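Local coordinates for type VI secretion system component (Escherichia coli O6, PDB 2P5Z), which is a component of the type VI secretion system that resembles the phage T4 tail proteins gp27 and gp5 and probably forms part of the cell-puncturing device, at residues A[148-158]-A[194-204]. Numbering follows the deposited sequence.
Sequences QDFVFNLKSEY and LKIEVIEFYDD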
loop_
_atom_site.group_PDB
_atom_site.type_symbol
_atom_site.label_atom_id
_atom_site.label_comp_id
_atom_site.label_asym_id
_atom_site.label_seq_id
_atom_site.Cartn_x
_atom_site.Cartn_y
_atom_site.Cartn_z
ATOM N N GLN A 148 22.346 27.428 -13.830
ATOM C CA GLN A 148 22.668 27.879 -12.503
ATOM C C GLN A 148 21.873 27.033 -11.504
ATOM O O GLN A 148 22.341 26.789 -10.389
ATOM C CB GLN A 148 22.343 29.371 -12.345
ATOM C CG GLN A 148 20.940 29.762 -12.775
ATOM C CD GLN A 148 20.559 31.167 -12.348
ATOM O OE1 GLN A 148 21.289 32.125 -12.603
ATOM N NE2 GLN A 148 19.401 31.300 -11.705
ATOM N N ASP A 149 20.691 26.567 -11.915
ATOM C CA ASP A 149 19.808 25.814 -11.034
ATOM C C ASP A 149 20.205 24.348 -10.781
ATOM O O ASP A 149 19.617 23.706 -9.915
ATOM C CB ASP A 149 18.396 25.847 -11.579
ATOM C CG ASP A 149 17.847 27.239 -11.697
ATOM O OD1 ASP A 149 18.056 28.027 -10.766
ATOM O OD2 ASP A 149 17.169 27.539 -12.707
ATOM N N PHE A 150 21.184 23.821 -11.523
ATOM C CA PHE A 150 21.614 22.409 -11.426
ATOM C C PHE A 150 22.964 22.243 -12.084
ATOM O O PHE A 150 23.346 23.092 -12.865
ATOM C CB PHE A 150 20.626 21.456 -12.111
ATOM C CG PHE A 150 20.478 21.683 -13.603
ATOM C CD1 PHE A 150 19.535 22.587 -14.090
ATOM C CD2 PHE A 150 21.259 20.983 -14.515
ATOM C CE1 PHE A 150 19.388 22.803 -15.437
ATOM C CE2 PHE A 150 21.115 21.203 -15.870
ATOM C CZ PHE A 150 20.176 22.115 -16.330
ATOM N N VAL A 151 23.654 21.134 -11.818
ATOM C CA VAL A 151 25.003 20.872 -12.321
ATOM C C VAL A 151 25.230 19.361 -12.273
ATOM O O VAL A 151 24.849 18.717 -11.295
ATOM C CB VAL A 151 26.105 21.586 -11.449
ATOM C CG1 VAL A 151 27.451 20.862 -11.497
ATOM C CG2 VAL A 151 26.337 23.016 -11.892
ATOM N N PHE A 152 25.841 18.800 -13.322
ATOM C CA PHE A 152 26.209 17.388 -13.356
ATOM C C PHE A 152 27.707 17.248 -13.154
ATOM O O PHE A 152 28.468 17.920 -13.836
ATOM C CB PHE A 152 25.844 16.769 -14.715
ATOM C CG PHE A 152 24.373 16.584 -14.922
ATOM C CD1 PHE A 152 23.760 15.383 -14.592
ATOM C CD2 PHE A 152 23.597 17.599 -15.442
ATOM C CE1 PHE A 152 22.398 15.205 -14.773
ATOM C CE2 PHE A 152 22.238 17.428 -15.616
ATOM C CZ PHE A 152 21.639 16.230 -15.291
ATOM N N ASN A 153 28.136 16.392 -12.228
ATOM C CA ASN A 153 29.564 16.075 -12.062
ATOM C C ASN A 153 29.729 14.561 -12.062
ATOM O O ASN A 153 30.108 13.946 -11.059
ATOM C CB ASN A 153 30.169 16.664 -10.773
ATOM C CG ASN A 153 29.722 18.096 -10.498
ATOM O OD1 ASN A 153 30.285 19.055 -11.034
ATOM N ND2 ASN A 153 28.711 18.244 -9.642
ATOM N N LEU A 154 29.435 13.958 -13.201
ATOM C CA LEU A 154 29.443 12.517 -13.293
ATOM C C LEU A 154 30.843 12.030 -13.627
ATOM O O LEU A 154 31.578 12.689 -14.363
ATOM C CB LEU A 154 28.418 12.082 -14.329
ATOM C CG LEU A 154 27.035 12.656 -14.012
ATOM C CD1 LEU A 154 26.075 12.298 -15.099
ATOM C CD2 LEU A 154 26.512 12.163 -12.654
ATOM N N LYS A 155 31.233 10.900 -13.048
ATOM C CA LYS A 155 32.549 10.349 -13.324
ATOM C C LYS A 155 32.448 9.297 -14.415
ATOM O O LYS A 155 33.292 9.248 -15.313
ATOM C CB LYS A 155 33.189 9.761 -12.061
ATOM C CG LYS A 155 33.852 10.796 -11.167
ATOM C CD LYS A 155 35.119 11.366 -11.784
ATOM C CE LYS A 155 35.402 12.756 -11.238
ATOM N NZ LYS A 155 34.364 13.712 -11.705
ATOM N N SER A 156 31.414 8.464 -14.334
ATOM C CA SER A 156 31.133 7.479 -15.371
ATOM C C SER A 156 30.561 8.097 -16.650
ATOM O O SER A 156 30.061 9.226 -16.644
ATOM C CB SER A 156 30.189 6.405 -14.843
ATOM O OG SER A 156 30.894 5.486 -14.039
ATOM N N GLU A 157 30.650 7.349 -17.748
ATOM C CA GLU A 157 30.098 7.785 -19.037
ATOM C C GLU A 157 28.808 7.044 -19.326
ATOM O O GLU A 157 28.715 5.836 -19.101
ATOM C CB GLU A 157 31.102 7.570 -20.170
ATOM C CG GLU A 157 32.216 8.607 -20.190
ATOM C CD GLU A 157 33.043 8.562 -21.464
ATOM O OE1 GLU A 157 33.946 7.700 -21.563
ATOM O OE2 GLU A 157 32.798 9.403 -22.360
ATOM N N TYR A 158 27.812 7.768 -19.812
ATOM C CA TYR A 158 26.491 7.177 -19.984
ATOM C C TYR A 158 26.139 7.050 -21.449
ATOM O O TYR A 158 26.177 8.031 -22.185
ATOM C CB TYR A 158 25.424 7.947 -19.187
ATOM C CG TYR A 158 25.730 7.861 -17.719
ATOM C CD1 TYR A 158 26.474 8.850 -17.079
ATOM C CD2 TYR A 158 25.343 6.756 -16.986
ATOM C CE1 TYR A 158 26.802 8.735 -15.754
ATOM C CE2 TYR A 158 25.661 6.640 -15.667
ATOM C CZ TYR A 158 26.386 7.629 -15.053
ATOM O OH TYR A 158 26.699 7.498 -13.727
ATOM N N LEU A 194 23.527 34.010 -5.691
ATOM C CA LEU A 194 22.267 34.087 -6.400
ATOM C C LEU A 194 21.081 33.914 -5.462
ATOM O O LEU A 194 19.963 34.308 -5.806
ATOM C CB LEU A 194 22.230 33.073 -7.548
ATOM C CG LEU A 194 23.269 33.236 -8.668
ATOM C CD1 LEU A 194 23.223 32.068 -9.640
ATOM C CD2 LEU A 194 23.066 34.556 -9.406
ATOM N N LYS A 195 21.347 33.353 -4.276
ATOM C CA LYS A 195 20.322 33.048 -3.246
ATOM C C LYS A 195 19.298 32.035 -3.748
ATOM O O LYS A 195 18.090 32.306 -3.768
ATOM C CB LYS A 195 19.625 34.304 -2.705
ATOM C CG LYS A 195 20.525 35.218 -1.920
ATOM C CD LYS A 195 19.868 36.579 -1.721
ATOM C CE LYS A 195 20.438 37.279 -0.498
ATOM N NZ LYS A 195 21.871 36.900 -0.260
ATOM N N ILE A 196 19.800 30.885 -4.186
ATOM C CA ILE A 196 18.955 29.860 -4.759
ATOM C C ILE A 196 19.513 28.510 -4.376
ATOM O O ILE A 196 20.693 28.392 -4.019
ATOM C CB ILE A 196 18.902 29.919 -6.326
ATOM C CG1 ILE A 196 20.313 29.972 -6.920
ATOM C CG2 ILE A 196 18.010 31.065 -6.836
ATOM C CD1 ILE A 196 20.416 29.471 -8.350
ATOM N N GLU A 197 18.653 27.500 -4.456
ATOM C CA GLU A 197 19.065 26.108 -4.298
ATOM C C GLU A 197 19.463 25.506 -5.646
ATOM O O GLU A 197 18.838 25.776 -6.673
ATOM C CB GLU A 197 17.951 25.285 -3.628
ATOM C CG GLU A 197 16.855 24.723 -4.545
ATOM C CD GLU A 197 15.789 25.741 -4.993
ATOM O OE1 GLU A 197 15.946 26.962 -4.761
ATOM O OE2 GLU A 197 14.770 25.306 -5.588
ATOM N N VAL A 198 20.516 24.697 -5.618
ATOM C CA VAL A 198 21.138 24.118 -6.798
ATOM C C VAL A 198 21.164 22.598 -6.626
ATOM O O VAL A 198 21.676 22.108 -5.612
ATOM C CB VAL A 198 22.615 24.623 -6.942
ATOM C CG1 VAL A 198 23.331 23.934 -8.085
ATOM C CG2 VAL A 198 22.679 26.157 -7.099
ATOM N N ILE A 199 20.614 21.860 -7.601
ATOM C CA ILE A 199 20.671 20.388 -7.629
ATOM C C ILE A 199 22.003 19.887 -8.164
ATOM O O ILE A 199 22.367 20.168 -9.289
ATOM C CB ILE A 199 19.605 19.807 -8.576
ATOM C CG1 ILE A 199 18.227 20.415 -8.292
ATOM C CG2 ILE A 199 19.595 18.280 -8.508
ATOM C CD1 ILE A 199 17.244 20.188 -9.405
ATOM N N GLU A 200 22.738 19.116 -7.388
ATOM C CA GLU A 200 23.994 18.633 -7.890
ATOM C C GLU A 200 23.920 17.153 -8.030
ATOM O O GLU A 200 23.604 16.470 -7.071
ATOM C CB GLU A 200 25.134 19.032 -6.959
ATOM C CG GLU A 200 25.095 20.507 -6.597
ATOM C CD GLU A 200 26.316 20.960 -5.860
ATOM O OE1 GLU A 200 27.049 20.092 -5.333
ATOM O OE2 GLU A 200 26.536 22.195 -5.811
ATOM N N PHE A 201 24.223 16.659 -9.226
ATOM C CA PHE A 201 24.180 15.234 -9.523
ATOM C C PHE A 201 25.575 14.633 -9.457
ATOM O O PHE A 201 26.554 15.273 -9.863
ATOM C CB PHE A 201 23.606 14.983 -10.920
ATOM C CG PHE A 201 22.193 15.512 -11.128
ATOM C CD1 PHE A 201 21.083 14.711 -10.840
ATOM C CD2 PHE A 201 21.980 16.776 -11.662
ATOM C CE1 PHE A 201 19.785 15.163 -11.063
ATOM C CE2 PHE A 201 20.684 17.240 -11.885
ATOM C CZ PHE A 201 19.578 16.419 -11.584
ATOM N N TYR A 202 25.669 13.402 -8.947
ATOM C CA TYR A 202 26.941 12.681 -8.853
ATOM C C TYR A 202 26.670 11.196 -8.985
ATOM O O TYR A 202 25.544 10.751 -8.746
ATOM C CB TYR A 202 27.606 12.879 -7.486
ATOM C CG TYR A 202 27.864 14.297 -7.070
ATOM C CD1 TYR A 202 28.982 14.986 -7.533
ATOM C CD2 TYR A 202 26.991 14.951 -6.223
ATOM C CE1 TYR A 202 29.235 16.276 -7.137
ATOM C CE2 TYR A 202 27.221 16.243 -5.839
ATOM C CZ TYR A 202 28.344 16.903 -6.294
ATOM O OH TYR A 202 28.559 18.207 -5.922
ATOM N N ASP A 203 27.716 10.439 -9.318
ATOM C CA ASP A 203 27.637 8.991 -9.405
ATOM C C ASP A 203 28.698 8.226 -8.603
ATOM O O ASP A 203 28.703 6.979 -8.595
ATOM C CB ASP A 203 27.583 8.506 -10.865
ATOM C CG ASP A 203 28.763 8.982 -11.732
ATOM O OD1 ASP A 203 29.886 9.193 -11.229
ATOM O OD2 ASP A 203 28.559 9.104 -12.969
ATOM N N ASP A 204 29.587 8.957 -7.933
ATOM C CA ASP A 204 30.595 8.302 -7.093
ATOM C C ASP A 204 30.987 9.084 -5.839
ATOM O O ASP A 204 30.539 10.218 -5.620
ATOM C CB ASP A 204 31.850 7.947 -7.908
ATOM C CG ASP A 204 32.749 9.145 -8.165
ATOM O OD1 ASP A 204 32.257 10.299 -8.251
ATOM O OD2 ASP A 204 33.969 8.931 -8.291
HETATM O O HOH W 1 30.340 11.767 -9.266
#
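Asp203 OD2 takes two hydrogen bonds from the facing segment: the hydroxyl of Tyr158 donates to it at 2.6 Å on the anti side, and the backbone N of Ser156 meets it on the syn side. The carboxylate sits where two parallel strands of a small three-stranded mixed sheet, 150-153 and 196-202, run out into loops. Both donors come from the same face of the carboxylate, and OD2 lies at the edge of the Tyr158 ring, in its plane. The other oxygen, OD1, accepts from Lys155 N at 2.8 Å. Three bonds to two oxygens fix the rotation of the carboxylate and tie the loop after strand 150-153 to the end of strand 196-202; they would also tend to stabilise its negative charge.

Upstream, 196-202 is the middle strand of the sheet, and 185-191 pairs antiparallel along its other edge; the sheet belongs to the part of the chain related to phage tail baseplate proteins. In the parallel ladder, residues 149, 151 and 153 bond to Ile199 and Phe201, which flank Glu200: Asp149 O accepts from Ile199 N, Val151 donates its N-H to Ile199 O and accepts from Phe201 N at its own O, and Asn153 N closes on Phe201 O at 3.1 Å.

On the face turned to helices 131-140 and 171-182, the rings of Phe152 and Phe201 project together from neighbouring strands and form an offset stack, with centroids 4.3 Å apart and planes at 8°. Both CG atoms stand anti to the carbonyl carbon, which keeps the rings in step. Ile199 CG2 covers the opposite face of Phe201. On the other side of the sheet, the Asn153 amide lies alongside the Tyr202 ring, planes 23° apart. Water 1 links the strand ends, accepting from Asp203 N and lying 2.8 Å from Asn153 O.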